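Putative ABC transporter, periplasmic binding protein, amino acid (PDB 2YLN) serves as a solute receptor for L-cystine, probably capturing it in the periplasm for delivery to a membrane-bound ABC importer. Local coordinates at residues G57-G62 / L94-E99; T167-T172 / D205-D210; Y67-Y72 / Q274-D279; T134-E139 / V244-D249. The protein carries 1 engineered substitution. One frame throughout, in Å; residues are numbered along the deposited sequence. Where two conformers were deposited one is given.

Contact 1: G57-G62 / L94-E99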
# COMPACT_ATOMS: atom_id res chain seq x y z
N GLY A 57 18.36 10.34 -14.94
CA GLY A 57 18.60 8.88 -15.11
C GLY A 57 17.36 8.06 -14.80
O GLY A 57 16.23 8.48 -15.07
N THR A 58 17.58 6.89 -14.27
CA THR A 58 16.53 5.88 -14.06
C THR A 58 16.36 5.61 -12.56
O THR A 58 17.37 5.48 -11.87
CB THR A 58 16.92 4.56 -14.82
OG1 THR A 58 17.12 4.86 -16.20
CG2 THR A 58 15.83 3.54 -14.68
N VAL A 59 15.12 5.51 -12.14
CA VAL A 59 14.73 5.24 -10.75
C VAL A 59 13.94 3.91 -10.74
O VAL A 59 13.05 3.74 -11.56
CB VAL A 59 13.97 6.38 -10.15
CG1 VAL A 59 13.39 6.10 -8.77
CG2 VAL A 59 14.83 7.65 -10.11
N THR A 60 14.23 3.01 -9.80
CA THR A 60 13.51 1.77 -9.66
C THR A 60 12.55 1.84 -8.49
O THR A 60 12.86 2.40 -7.42
CB THR A 60 14.49 0.61 -9.51
OG1 THR A 60 15.30 0.84 -8.36
CG2 THR A 60 15.34 0.43 -10.77
N VAL A 61 11.37 1.25 -8.68
CA VAL A 61 10.26 1.35 -7.74
C VAL A 61 9.74 -0.03 -7.41
O VAL A 61 9.28 -0.73 -8.31
CB VAL A 61 9.14 2.25 -8.26
CG1 VAL A 61 7.97 2.32 -7.27
CG2 VAL A 61 9.69 3.62 -8.61
N GLY A 62 9.74 -0.41 -6.15
CA GLY A 62 9.11 -1.63 -5.73
C GLY A 62 7.60 -1.46 -5.54
O GLY A 62 7.13 -0.47 -4.98
N LEU A 94 9.65 14.79 -12.66
CA LEU A 94 11.08 14.82 -12.34
C LEU A 94 11.98 14.57 -13.53
O LEU A 94 13.18 14.79 -13.46
CB LEU A 94 11.39 13.83 -11.24
CG LEU A 94 10.70 14.14 -9.91
CD1 LEU A 94 11.07 13.03 -8.90
CD2 LEU A 94 11.03 15.53 -9.41
N GLY A 95 11.37 14.17 -14.63
CA GLY A 95 12.18 13.88 -15.83
C GLY A 95 13.05 12.64 -15.74
O GLY A 95 14.07 12.57 -16.45
N VAL A 96 12.65 11.65 -14.94
CA VAL A 96 13.39 10.41 -14.81
C VAL A 96 12.65 9.28 -15.53
O VAL A 96 11.42 9.30 -15.61
CB VAL A 96 13.68 10.02 -13.36
CG1 VAL A 96 14.56 11.11 -12.68
CG2 VAL A 96 12.42 9.81 -12.57
N LYS A 97 13.40 8.29 -15.95
CA LYS A 97 12.88 7.01 -16.36
C LYS A 97 12.49 6.25 -15.09
O LYS A 97 13.25 6.31 -14.13
CB LYS A 97 13.94 6.27 -17.17
CG LYS A 97 13.51 4.91 -17.78
CD LYS A 97 14.55 4.38 -18.78
CE LYS A 97 14.13 3.04 -19.39
NZ LYS A 97 12.89 3.29 -20.15
N VAL A 98 11.35 5.61 -15.10
CA VAL A 98 10.94 4.74 -14.00
C VAL A 98 10.80 3.33 -14.41
O VAL A 98 10.23 3.04 -15.48
CB VAL A 98 9.70 5.28 -13.31
CG1 VAL A 98 8.49 5.33 -14.20
CG2 VAL A 98 9.38 4.59 -12.08
N GLU A 99 11.26 2.41 -13.58
CA GLU A 99 11.12 0.96 -13.77
C GLU A 99 10.45 0.39 -12.49
O GLU A 99 10.96 0.64 -11.41
CB GLU A 99 12.44 0.31 -14.00
CG GLU A 99 13.09 0.67 -15.34
CD GLU A 99 12.38 0.11 -16.47
OE1 GLU A 99 12.05 -1.04 -16.46
OE2 GLU A 99 12.36 0.81 -17.52

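Contact 2: T167-T172 / D205-D210. With CYS (cysteine), chain C.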
# COMPACT_ATOMS: atom_id res chain seq x y z
N THR A 167 -6.28 -15.56 11.39
CA THR A 167 -6.35 -14.29 10.79
C THR A 167 -5.33 -14.33 9.65
O THR A 167 -4.14 -14.45 9.90
CB THR A 167 -6.13 -13.25 11.83
OG1 THR A 167 -7.11 -13.32 12.91
CG2 THR A 167 -6.03 -11.92 11.17
N ALA A 168 -5.84 -14.30 8.41
CA ALA A 168 -4.99 -14.46 7.22
C ALA A 168 -4.35 -13.11 6.86
O ALA A 168 -5.08 -12.16 6.70
CB ALA A 168 -5.76 -15.01 6.11
N GLN A 169 -3.04 -13.05 6.81
CA GLN A 169 -2.34 -11.81 6.52
C GLN A 169 -1.03 -12.05 5.83
O GLN A 169 -0.41 -13.11 6.01
CB GLN A 169 -1.97 -11.06 7.82
CG GLN A 169 -3.09 -10.80 8.80
CD GLN A 169 -4.14 -9.74 8.43
OE1 GLN A 169 -5.12 -9.64 9.16
NE2 GLN A 169 -3.93 -8.98 7.35
N SER A 170 -0.56 -11.07 5.09
CA SER A 170 0.83 -10.94 4.82
C SER A 170 1.55 -10.59 6.13
O SER A 170 1.14 -9.69 6.85
CB SER A 170 1.12 -9.93 3.72
OG SER A 170 0.68 -8.63 4.10
N LEU A 171 2.58 -11.35 6.50
CA LEU A 171 3.12 -11.28 7.86
C LEU A 171 3.73 -9.97 8.25
O LEU A 171 3.70 -9.56 9.41
CB LEU A 171 4.07 -12.37 8.13
CG LEU A 171 3.53 -13.77 8.02
CD1 LEU A 171 4.69 -14.73 8.39
CD2 LEU A 171 2.23 -13.97 8.81
N THR A 172 4.39 -9.31 7.28
CA THR A 172 5.19 -8.12 7.57
C THR A 172 4.45 -6.85 7.25
O THR A 172 4.99 -5.76 7.45
CB THR A 172 6.51 -8.12 6.75
OG1 THR A 172 6.19 -7.88 5.38
CG2 THR A 172 7.30 -9.42 6.96
N ASP A 205 -10.72 -16.98 9.70
CA ASP A 205 -11.98 -16.32 10.14
C ASP A 205 -11.97 -14.81 9.97
O ASP A 205 -13.04 -14.21 10.01
CB ASP A 205 -12.26 -16.67 11.61
CG ASP A 205 -12.58 -18.13 11.82
OD1 ASP A 205 -13.15 -18.73 10.88
OD2 ASP A 205 -12.36 -18.62 12.93
N ALA A 206 -10.79 -14.19 9.82
CA ALA A 206 -10.72 -12.75 9.78
C ALA A 206 -9.52 -12.29 9.02
O ALA A 206 -8.55 -13.01 8.86
CB ALA A 206 -10.70 -12.15 11.18
N THR A 207 -9.55 -11.01 8.63
CA THR A 207 -8.40 -10.33 8.11
C THR A 207 -8.55 -8.83 8.30
O THR A 207 -9.63 -8.29 8.15
CB THR A 207 -8.09 -10.66 6.64
OG1 THR A 207 -6.78 -10.19 6.31
CG2 THR A 207 -9.08 -10.03 5.66
N LEU A 208 -7.43 -8.16 8.54
CA LEU A 208 -7.32 -6.71 8.51
C LEU A 208 -6.76 -6.28 7.18
O LEU A 208 -5.80 -6.87 6.67
CB LEU A 208 -6.36 -6.24 9.60
CG LEU A 208 -6.85 -6.34 11.04
CD1 LEU A 208 -5.66 -6.22 11.97
CD2 LEU A 208 -7.88 -5.20 11.29
N ASN A 209 -7.34 -5.25 6.54
CA ASN A 209 -6.72 -4.70 5.36
C ASN A 209 -7.28 -3.29 5.16
O ASN A 209 -7.94 -2.74 6.02
CB ASN A 209 -6.88 -5.61 4.16
CG ASN A 209 -5.75 -5.51 3.17
OD1 ASN A 209 -5.58 -4.50 2.45
ND2 ASN A 209 -4.93 -6.56 3.11
N ASP A 210 -6.96 -2.69 4.03
CA ASP A 210 -7.37 -1.36 3.73
C ASP A 210 -8.83 -1.26 3.34
O ASP A 210 -9.31 -2.06 2.54
CB ASP A 210 -6.49 -0.87 2.53
CG ASP A 210 -6.91 0.53 2.13
OD1 ASP A 210 -6.47 1.48 2.83
OD2 ASP A 210 -7.69 0.66 1.16
N CYS C . -1.29 -6.09 -0.49
CA CYS C . -0.65 -6.80 0.65
C CYS C . -1.78 -7.31 1.57
O CYS C . -2.96 -7.11 1.21
CB CYS C . 0.24 -5.86 1.41
SG CYS C . -0.72 -4.48 2.18
OXT CYS C . -1.40 -7.89 2.57

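Contact 3: Y67-Y72 / Q274-D279. With CYS (cysteine), chain C.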
# COMPACT_ATOMS: atom_id res chain seq x y z
N TYR A 67 -2.43 -6.10 -6.14
CA TYR A 67 -3.18 -5.45 -5.05
C TYR A 67 -4.08 -4.36 -5.62
O TYR A 67 -3.76 -3.16 -5.49
CB TYR A 67 -2.23 -4.95 -3.99
CG TYR A 67 -2.81 -4.35 -2.75
CD1 TYR A 67 -3.92 -4.88 -2.09
CD2 TYR A 67 -2.19 -3.28 -2.17
CE1 TYR A 67 -4.35 -4.40 -0.90
CE2 TYR A 67 -2.60 -2.77 -0.93
CZ TYR A 67 -3.68 -3.38 -0.28
OH TYR A 67 -4.03 -2.89 0.97
N ALA A 68 -5.18 -4.72 -6.23
CA ALA A 68 -6.14 -3.77 -6.77
C ALA A 68 -6.79 -3.03 -5.61
O ALA A 68 -7.08 -3.61 -4.58
CB ALA A 68 -7.14 -4.43 -7.64
N PRO A 69 -7.12 -1.72 -5.77
CA PRO A 69 -6.97 -0.88 -6.96
C PRO A 69 -5.68 -0.03 -6.93
O PRO A 69 -5.57 0.96 -7.64
CB PRO A 69 -8.21 0.00 -6.91
CG PRO A 69 -8.33 0.25 -5.45
CD PRO A 69 -7.97 -1.05 -4.79
N PHE A 70 -4.71 -0.43 -6.11
CA PHE A 70 -3.50 0.35 -5.86
C PHE A 70 -2.37 0.02 -6.84
O PHE A 70 -1.60 0.93 -7.22
CB PHE A 70 -3.03 0.14 -4.41
CG PHE A 70 -4.02 0.62 -3.41
CD1 PHE A 70 -4.34 1.97 -3.25
CD2 PHE A 70 -4.68 -0.23 -2.51
CE1 PHE A 70 -5.19 2.42 -2.29
CE2 PHE A 70 -5.53 0.24 -1.52
CZ PHE A 70 -5.78 1.58 -1.39
N THR A 71 -2.16 -1.27 -7.14
CA THR A 71 -1.01 -1.69 -7.92
C THR A 71 -1.38 -3.08 -8.44
O THR A 71 -1.40 -4.06 -7.67
CB THR A 71 0.25 -1.69 -7.06
OG1 THR A 71 1.29 -2.35 -7.82
CG2 THR A 71 0.15 -2.31 -5.73
N TYR A 72 -1.77 -3.13 -9.72
CA TYR A 72 -2.33 -4.38 -10.27
C TYR A 72 -2.22 -4.38 -11.76
O TYR A 72 -1.90 -3.37 -12.35
CB TYR A 72 -3.84 -4.51 -9.81
CG TYR A 72 -4.80 -3.54 -10.44
CD1 TYR A 72 -4.92 -2.27 -9.93
CD2 TYR A 72 -5.52 -3.88 -11.53
CE1 TYR A 72 -5.81 -1.37 -10.51
CE2 TYR A 72 -6.37 -2.98 -12.15
CZ TYR A 72 -6.49 -1.70 -11.65
OH TYR A 72 -7.37 -0.77 -12.20
N GLN A 274 -10.68 8.06 -10.55
CA GLN A 274 -10.59 6.90 -11.43
C GLN A 274 -10.59 5.58 -10.60
O GLN A 274 -11.34 4.65 -10.90
CB GLN A 274 -9.37 7.00 -12.29
CG GLN A 274 -9.15 5.87 -13.18
CD GLN A 274 -7.92 6.00 -14.06
OE1 GLN A 274 -7.15 6.97 -13.98
NE2 GLN A 274 -7.64 4.91 -14.77
N PHE A 275 -9.73 5.51 -9.59
CA PHE A 275 -9.48 4.27 -8.88
C PHE A 275 -10.38 4.00 -7.72
O PHE A 275 -10.59 2.84 -7.40
CB PHE A 275 -7.97 4.12 -8.52
CG PHE A 275 -7.11 3.92 -9.72
CD1 PHE A 275 -7.08 2.68 -10.34
CD2 PHE A 275 -6.39 4.92 -10.25
CE1 PHE A 275 -6.32 2.52 -11.55
CE2 PHE A 275 -5.61 4.78 -11.37
CZ PHE A 275 -5.61 3.57 -12.04
N PHE A 276 -10.90 5.04 -7.08
CA PHE A 276 -11.68 4.90 -5.87
C PHE A 276 -13.01 5.54 -5.95
O PHE A 276 -13.82 5.37 -5.04
CB PHE A 276 -10.99 5.53 -4.64
CG PHE A 276 -9.52 5.23 -4.54
CD1 PHE A 276 -9.03 3.98 -4.34
CD2 PHE A 276 -8.59 6.28 -4.65
CE1 PHE A 276 -7.64 3.74 -4.30
CE2 PHE A 276 -7.25 6.05 -4.56
CZ PHE A 276 -6.77 4.77 -4.42
N GLY A 277 -13.30 6.37 -6.94
CA GLY A 277 -14.47 7.21 -6.90
C GLY A 277 -14.39 8.37 -5.92
O GLY A 277 -15.44 8.91 -5.60
N LYS A 278 -13.19 8.74 -5.46
CA LYS A 278 -13.08 9.98 -4.65
C LYS A 278 -11.62 10.29 -4.53
O LYS A 278 -10.75 9.45 -4.63
CB LYS A 278 -13.63 9.81 -3.25
CG LYS A 278 -13.05 8.59 -2.50
CD LYS A 278 -13.63 8.55 -1.07
CE LYS A 278 -13.14 7.45 -0.25
NZ LYS A 278 -13.81 7.45 1.13
N ASP A 279 -11.39 11.53 -4.25
CA ASP A 279 -10.07 12.05 -3.98
C ASP A 279 -9.69 11.73 -2.57
O ASP A 279 -10.46 12.10 -1.65
CB ASP A 279 -10.04 13.58 -4.18
CG ASP A 279 -8.65 14.18 -4.08
OD1 ASP A 279 -7.68 13.47 -3.92
OD2 ASP A 279 -8.63 15.46 -4.19
N CYS C . -1.29 -6.09 -0.49
CA CYS C . -0.65 -6.80 0.65
C CYS C . -1.78 -7.31 1.57
O CYS C . -2.96 -7.11 1.21
CB CYS C . 0.24 -5.86 1.41
SG CYS C . -0.72 -4.48 2.18
OXT CYS C . -1.40 -7.89 2.57

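Contact 4: T134-E139 / V244-D249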
# COMPACT_ATOMS: atom_id res chain seq x y z
N THR A 134 14.19 3.77 10.01
CA THR A 134 14.94 3.29 8.89
C THR A 134 14.69 4.05 7.59
O THR A 134 15.61 4.20 6.77
CB THR A 134 14.61 1.79 8.65
OG1 THR A 134 14.89 1.06 9.85
CG2 THR A 134 15.44 1.18 7.53
N PHE A 135 13.46 4.52 7.40
CA PHE A 135 13.02 5.06 6.13
C PHE A 135 12.49 6.48 6.27
O PHE A 135 12.10 6.89 7.36
CB PHE A 135 11.93 4.22 5.50
CG PHE A 135 12.29 2.76 5.35
CD1 PHE A 135 13.32 2.36 4.50
CD2 PHE A 135 11.61 1.78 6.03
CE1 PHE A 135 13.67 1.00 4.32
CE2 PHE A 135 11.95 0.45 5.92
CZ PHE A 135 12.95 0.08 5.06
N ASP A 136 12.50 7.22 5.16
CA ASP A 136 11.78 8.46 5.05
C ASP A 136 10.64 8.27 4.04
O ASP A 136 10.66 7.41 3.16
CB ASP A 136 12.70 9.57 4.51
CG ASP A 136 13.71 10.04 5.51
OD1 ASP A 136 13.40 10.02 6.71
OD2 ASP A 136 14.80 10.42 5.10
N LYS A 137 9.58 9.06 4.22
CA LYS A 137 8.38 9.05 3.39
C LYS A 137 8.17 10.44 2.82
O LYS A 137 8.29 11.45 3.50
CB LYS A 137 7.18 8.67 4.26
CG LYS A 137 5.88 8.54 3.56
CD LYS A 137 4.70 8.32 4.53
CE LYS A 137 4.29 9.59 5.26
NZ LYS A 137 3.13 9.38 6.18
N SER A 138 7.86 10.49 1.52
CA SER A 138 7.45 11.75 0.90
C SER A 138 6.17 12.30 1.53
O SER A 138 5.45 11.61 2.24
CB SER A 138 7.18 11.49 -0.58
OG SER A 138 6.00 10.76 -0.83
N GLU A 139 5.81 13.50 1.11
CA GLU A 139 4.47 13.98 1.25
C GLU A 139 3.52 12.89 0.85
O GLU A 139 3.70 12.27 -0.20
CB GLU A 139 4.26 15.16 0.27
CG GLU A 139 2.84 15.69 0.23
CD GLU A 139 2.43 16.41 1.46
OE1 GLU A 139 3.28 16.93 2.21
OE2 GLU A 139 1.16 16.53 1.59
N VAL A 244 11.72 5.83 0.87
CA VAL A 244 13.14 5.62 0.55
C VAL A 244 13.92 5.33 1.79
O VAL A 244 13.48 5.51 2.94
CB VAL A 244 13.76 6.84 -0.17
CG1 VAL A 244 13.12 7.13 -1.52
CG2 VAL A 244 13.67 8.09 0.70
N ASN A 245 15.14 4.82 1.59
CA ASN A 245 16.08 4.75 2.67
C ASN A 245 16.39 6.13 3.21
O ASN A 245 16.49 7.09 2.41
CB ASN A 245 17.39 4.08 2.22
CG ASN A 245 17.24 2.62 2.05
OD1 ASN A 245 17.16 1.94 3.05
ND2 ASN A 245 17.10 2.13 0.83
N LYS A 246 16.65 6.25 4.51
CA LYS A 246 17.28 7.48 5.06
C LYS A 246 18.62 7.70 4.36
O LYS A 246 19.23 6.78 3.79
CB LYS A 246 17.39 7.37 6.59
CG LYS A 246 16.01 7.44 7.25
CD LYS A 246 16.02 7.38 8.77
CE LYS A 246 14.62 7.62 9.33
NZ LYS A 246 14.27 9.11 9.30
N GLY A 247 19.03 8.96 4.38
CA GLY A 247 20.23 9.39 3.67
C GLY A 247 19.99 9.94 2.29
O GLY A 247 20.93 10.16 1.52
N ASN A 248 18.73 10.20 1.96
CA ASN A 248 18.33 10.66 0.65
C ASN A 248 17.39 11.87 0.74
O ASN A 248 16.40 11.99 0.04
CB ASN A 248 17.63 9.51 -0.14
CG ASN A 248 18.57 8.39 -0.47
OD1 ASN A 248 19.42 8.53 -1.34
ND2 ASN A 248 18.37 7.28 0.18
N ASP A 249 17.75 12.81 1.62
CA ASP A 249 16.84 13.91 1.94
C ASP A 249 16.51 14.73 0.72
O ASP A 249 15.37 15.17 0.54
CB ASP A 249 17.47 14.84 3.02
CG ASP A 249 17.41 14.23 4.44
OD1 ASP A 249 16.94 13.07 4.62
OD2 ASP A 249 17.82 14.94 5.39
O HOH W 1 11.54 8.51 9.53
O HOH W 2 16.08 9.94 2.77
O HOH W 3 17.47 10.94 5.88

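Contact 1: G57-G62 / L94-E99
Val59 and Val98 are partners in the parallel pairing of strands 58-63 and 97-102, a beta-alpha-beta crossover in which helix 82-94 lies between the two strands along the chain. The backbones zip together through four bonds: Lys97 N to Gly57 O, Val59 N to Lys97 O at 2.8 Å, Glu99 N to Val59 O, and Val61 N to Glu99 O, also at 2.8 Å. The short segments of the two strands run 26° apart.

On one face the contact is made by valines. Val61 CG2 meets Val98 CG2 at 3.6 Å, the latter methyl being turned anti to its own backbone N. Val59 CG2 lies 4.1 Å from Val96 CG2, a looser touch. The other face is mixed in character. Here the Thr58 and Lys97 side chains run alongside each other, with OG1 of Thr58 3.6 Å from CB of Lys97, and Thr58 CG2 lies against Glu99 CG.

Gly95, with positive phi, closes helix 82-94 in a Schellman motif and turns the chain into the second strand. That helix covers the valine face, where Ala91 receives Val96 and Val98 and Thr87 receives Val61. Along its other edge, strand 58-63 pairs with strand 119-120, Thr60 bonding to the backbone of Asp118.

Contact 2: T167-T172 / D205-D210
Thr207 OG1 donates to the carbonyl O of Ala168 at 2.6 Å, coming in almost head-on to the C=O. Setting OG1 anti to its backbone N (chi1 -167°) carries the hydroxyl across to the neighbouring strand. One residue further along, the side-chain amide of Gln169 takes over the role a strand backbone would play. Its OE1 receives Leu208 N at 2.8 Å, the N-H pointing straight at an in-plane lone pair. Its NE2 donates to Leu208 O at 2.9 Å, again in the plane of the amide. This pair of bonds fixes the rotation of the amide, and both of its polar atoms are satisfied although the residue is buried. A bend at chi2 (-72°) folds the chain toward Leu208.

Regular pairing is brief: Thr167 and Ala206 form a single bridge, with Ala168 N bonded to Ala206 O at 3.0 Å. Strand 166-169 otherwise pairs with strand 185-188, so the contact ties that two-stranded sheet to strand 206-210 of the larger one, within one lobe of a type 2 periplasmic binding fold.

Both segments run on into the ligand pocket. Ser170 OG, in one of two modelled conformers, donates to OXT of the bound cysteine at 2.7 Å, and Asn209 ND2 donates to its O at 2.8 Å; the residue after one strand and Asn209 of the other thus share one carboxylate. Asn209 OD1 is hydrogen-bonded to Tyr67 OH and accepts from Asp210 N, tilted 22° from the carbonyl plane. Asp210 OD2 caps helix 211-220, accepting from Ala213 N.

Contact 3: Y67-Y72 / Q274-D279
Pro69, which follows a cis peptide bond, pushes its ring into the hollow between Phe275 and Phe276 at the end of helix 267-276. Its CG reaches to 3.7 Å from Phe276 CE1, the two side chains crossing at about a right angle, and its CB lies against the carbonyl O of Phe275. On one side of the proline, Phe70 comes down on the same corner of Phe276: the CE1 atoms of Phe70 and Phe276 are 3.4 Å apart. These rings meet obliquely, their planes at 52°. Phe276 is backed by CB of Phe275 over the centre of one face.

Phe275 fits a second notch. Its CD1 lies 3.5 Å from Pro69 O, and Tyr72 OH approaches the ring at its edge, 3.5 Å from CE1. Tyr72 has CG between its backbone N and carbonyl carbon (chi1 70°), the rotation that brings the phenol over to the helix.

The loop keeps its form through Tyr67 O, which accepts from both Phe70 N and Thr71 N in a classic beta bulge. Tyr67 itself belongs to the pocket: N of the bound cysteine lies over the centre of one ring face, 3.2 Å from CG, while Phe70 CD2 lies against the opposite face. Asp83 of helix 82-94 and Ala213 of helix 211-220 also touch Phe70.

With no hydrogen bond or salt bridge between the segments, the C-terminal helix is held to this loop mainly by shape and apolar contact, with Pro69 O and Tyr72 OH against the Phe275 ring. The packing continues through Phe70 to the Tyr67 ring on which the ligand's amino group rests.

Contact 4: T134-E139 / V244-D249
The ring of Phe135 meets strand 238-245 at its edge, where Val244 O lies near the ring plane, 3.5 Å from CD1. Thr134 CG2 sits over the centre of one face. Obliquely to the ring comes Asn245, whose OD1 is 3.8 Å from Phe135 CE1; the amide is turned 52° from the ring, and its ND2 is bonded to Leu112 O. Met109 and Leu112 of helix 108-114 also pack on the phenyl group.

The two strands run antiparallel. Asp136 and Val244 form a hydrogen-bonded pair, with Asp136 N to Val244 O at 3.0 Å and Val244 N returning to Asp136 O. Lys246 N to Thr134 O, at 3.2 Å, extends the pairing past the non-hydrogen-bonded pair of Phe135 and Asn245.

The second flat group is the carboxylate of Asp136. OD1 is met on its syn side, 28° out of the carboxylate plane, by Lys246 NZ at 2.9 Å, in one of two modelled conformers of the lysine, whose chain stays extended until it bends at chi4 (-78°). A water joins the same NZ to Phe135 O. OD2 accepts from two further waters, one shared with Asn245 O and Asn248 N, the other with Gly247 N.

Asp249 OD1 stands 3.4 Å from Asp136 OD2 in one of its two modelled conformers, so this approach of like charges is doubtful. The Lys246 salt bridge and the waters on OD2 probably balance the Asp136 charge, and this partly exposed turn into helix 249-264 appears to rely on ions and solvent, while the Phe135 rim faces oxygens of 244-245.

In the fold
Contacts 2 and 3 are buried and both touch the bound cysteine, whereas contacts 1 and 4 are partly exposed and lie farther from the pocket. Contacts 1, 2 and 4 all reach the mixed sheet, through parallel pairing in 57-62/94-99, antiparallel pairing in 134-139/244-249 and one isolated bridge in contact 2, where side chains carry most of the bonding. Contact 3 is the apolar exception, joining a loop to a helix end. It meets contact 2 where Tyr67 OH and Asn209 OD1 are hydrogen-bonded, a link between the two lobes in this closed form. Charged side chains appear at the more open edges, in contacts 1 and 4.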